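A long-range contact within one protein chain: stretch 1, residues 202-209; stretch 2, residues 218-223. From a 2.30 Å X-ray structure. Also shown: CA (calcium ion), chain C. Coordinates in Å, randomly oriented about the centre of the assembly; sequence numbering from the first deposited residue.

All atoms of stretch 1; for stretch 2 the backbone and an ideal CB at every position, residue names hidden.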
# COMPACT_ATOMS: atom_id res chain seq x y z
N SER A 202 -7.45 9.91 -21.44
CA SER A 202 -6.19 10.49 -21.84
C SER A 202 -4.99 9.91 -21.06
O SER A 202 -3.96 9.62 -21.65
CB SER A 202 -6.27 11.99 -21.63
OG SER A 202 -5.20 12.61 -22.28
N ASP A 203 -5.14 9.78 -19.75
CA ASP A 203 -4.07 9.25 -18.86
C ASP A 203 -3.85 7.69 -18.91
O ASP A 203 -2.76 7.19 -18.65
CB ASP A 203 -4.41 9.58 -17.39
CG ASP A 203 -4.52 11.06 -17.09
OD1 ASP A 203 -3.95 11.92 -17.80
OD2 ASP A 203 -5.16 11.33 -16.06
N VAL A 204 -4.92 6.95 -19.15
CA VAL A 204 -4.87 5.49 -19.18
C VAL A 204 -5.69 4.99 -20.36
O VAL A 204 -6.83 4.53 -20.21
CB VAL A 204 -5.45 4.87 -17.89
CG1 VAL A 204 -5.39 3.35 -17.98
CG2 VAL A 204 -4.73 5.41 -16.66
N PRO A 205 -5.12 5.11 -21.57
CA PRO A 205 -5.88 4.75 -22.75
C PRO A 205 -6.06 3.26 -22.94
O PRO A 205 -7.13 2.84 -23.30
CB PRO A 205 -5.06 5.34 -23.91
CG PRO A 205 -3.68 5.55 -23.36
CD PRO A 205 -3.87 5.82 -21.90
N SER A 206 -5.01 2.49 -22.74
CA SER A 206 -4.99 1.06 -23.09
C SER A 206 -4.52 0.21 -21.88
O SER A 206 -4.17 0.72 -20.82
CB SER A 206 -4.10 0.84 -24.31
OG SER A 206 -2.76 1.22 -24.05
N SER A 207 -4.53 -1.09 -22.03
CA SER A 207 -4.19 -1.97 -20.93
C SER A 207 -2.76 -1.75 -20.42
O SER A 207 -1.84 -1.74 -21.20
CB SER A 207 -4.37 -3.42 -21.38
OG SER A 207 -3.84 -4.31 -20.42
N TYR A 208 -2.59 -1.58 -19.12
CA TYR A 208 -1.25 -1.34 -18.59
C TYR A 208 -0.56 -2.66 -18.53
O TYR A 208 0.64 -2.69 -18.74
CB TYR A 208 -1.25 -0.66 -17.20
CG TYR A 208 0.11 -0.09 -16.84
CD1 TYR A 208 0.50 1.15 -17.30
CD2 TYR A 208 1.02 -0.82 -16.05
CE1 TYR A 208 1.76 1.65 -16.99
CE2 TYR A 208 2.28 -0.33 -15.72
CZ TYR A 208 2.66 0.92 -16.20
OH TYR A 208 3.94 1.42 -15.89
N ALA A 209 -1.31 -3.74 -18.26
CA ALA A 209 -0.72 -5.07 -18.19
C ALA A 209 -0.09 -5.42 -19.53
O ALA A 209 1.01 -5.99 -19.58
CB ALA A 209 -1.75 -6.14 -17.79
N UNK A 218 5.23 1.08 -27.10
CA UNK A 218 3.97 1.47 -27.75
C UNK A 218 3.07 2.26 -26.81
O UNK A 218 2.27 3.07 -27.30
CB UNK A 218 3.23 0.23 -28.25
N UNK A 219 3.17 2.03 -25.49
CA UNK A 219 2.37 2.78 -24.50
C UNK A 219 3.10 2.96 -23.15
O UNK A 219 3.91 2.09 -22.70
CB UNK A 219 1.04 2.06 -24.27
N UNK A 220 2.83 4.11 -22.52
CA UNK A 220 3.31 4.42 -21.17
C UNK A 220 4.86 4.50 -21.01
O UNK A 220 5.38 4.43 -19.90
CB UNK A 220 2.77 3.36 -20.21
N UNK A 221 5.60 4.64 -22.11
CA UNK A 221 7.06 4.83 -22.03
C UNK A 221 7.79 3.64 -21.42
O UNK A 221 8.84 3.80 -20.80
CB UNK A 221 7.38 6.08 -21.21
N UNK A 222 7.23 2.44 -21.58
CA UNK A 222 7.95 1.23 -21.20
C UNK A 222 8.60 0.76 -22.48
O UNK A 222 7.93 0.18 -23.32
CB UNK A 222 7.04 0.16 -20.58
N UNK A 223 9.89 1.05 -22.63
CA UNK A 223 10.55 1.07 -23.96
C UNK A 223 11.25 -0.22 -24.33
O UNK A 223 11.49 -0.50 -25.50
CB UNK A 223 11.57 2.21 -24.01
CA CA C . 10.89 4.49 -19.88

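Position 218 opens the second stretch with no atom of stretch 1 within 5.5 Å of its ideal CB. Its backbone, at phi/psi -75/-29, is compatible with almost any residue, and the contact places no demand on the side chain. The deposited residue is Ser218, in the p rotamer, whose OG hydrogen-bonds to a residue elsewhere in the structure.

At position 219 the backbone is extended (-148/147) and CA-to-CB points toward stretch 1, with the ideal CB 3.9 Å from Ser206 OG. A short side chain, such as alanine or serine, would meet the serine hydroxyl without having to thread past it, although a longer one that turned aside cannot be excluded from the backbone alone. The residue is Ala219; its CB lies 3.9 Å from Ser206 OG, a van der Waals contact that places the methyl beside the hydroxyl.

Position 220 has the most to gain from stretch 1. Its CA-to-CB bond points toward the loop, and the ideal CB is 3.8 Å from Tyr208 CE1, so the side chain must start alongside an aromatic ring. Beyond that ring the loop from Asp203 to Ser207 curves round and offers backbone carbonyl groups, among them the oxygen of Ser206. The positive phi (62/18) favours glycine, asparagine or aspartate on conformational grounds, but none of these would reach Ser206 O, about 7.5 Å from the ideal CB. A long side chain, flat enough to lie against Tyr208 and ending in a donor, would use the site well; tyrosine fits, and a long polar chain might also reach. The residue is Tyr220, in the m rotamer, and 138 Å² of it is covered by stretch 1, the largest share of any residue in the contact. Its OH donates a hydrogen bond to Ser206 O at 2.6 Å, anchoring the tip of the ring to the loop backbone. Tyr220 OH also lies 3.3 Å from Pro205 CD and 3.4 Å from Val204 CG1. Asp203 O approaches the ring edge, 3.6 Å from Tyr220 CE1, while Tyr208 CD1 lies over one face, 3.7 Å from Tyr220 CD2. The two aromatic rings meet obliquely, their planes at 58° and their centroids 5.0 Å apart.

Position 221, again with positive phi (63/29), completes the central pair of a type I' turn running from 219 to 222. Stretch 1 sets no demand here; the positive phi favours glycine or asparagine, though other residues are possible. Ser221 is found there, and its backbone O binds the calcium ion at 2.4 Å.

At position 222 CA-to-CB points toward stretch 1, but the ideal CB stops short of it. To touch the outer end of Tyr208 a side chain must be of some length, and leucine, isoleucine or methionine would serve. Ile222 extends its CD1 to 3.6 Å from Tyr208 OH and 3.8 Å from Tyr208 CZ.

Position 223 makes no contact, leaving its choice open; it is Gly223.

Stretch 2 (218-223) SAYSIG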
# COMPACT_ATOMS: atom_id res chain seq x y z
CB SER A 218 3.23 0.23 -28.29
OG SER A 218 2.93 -0.71 -27.26
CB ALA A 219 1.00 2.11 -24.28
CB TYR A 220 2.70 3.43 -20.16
CG TYR A 220 1.17 3.30 -20.23
CD1 TYR A 220 0.35 4.28 -19.71
CD2 TYR A 220 0.57 2.21 -20.82
CE1 TYR A 220 -1.04 4.18 -19.77
CE2 TYR A 220 -0.81 2.09 -20.88
CZ TYR A 220 -1.62 3.10 -20.35
OH TYR A 220 -3.01 3.00 -20.38
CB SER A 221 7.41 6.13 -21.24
OG SER A 221 6.93 7.26 -21.91
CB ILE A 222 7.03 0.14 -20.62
CG1 ILE A 222 6.14 0.75 -19.53
CG2 ILE A 222 7.93 -1.02 -20.15
CD1 ILE A 222 5.13 -0.20 -18.92
O HOH W 1 10.56 5.57 -22.24
O HOH W 2 12.72 5.88 -20.23
O HOH W 3 9.97 6.47 -18.81
O HOH W 4 12.46 4.03 -18.20
O HOH W 5 9.63 3.09 -18.01
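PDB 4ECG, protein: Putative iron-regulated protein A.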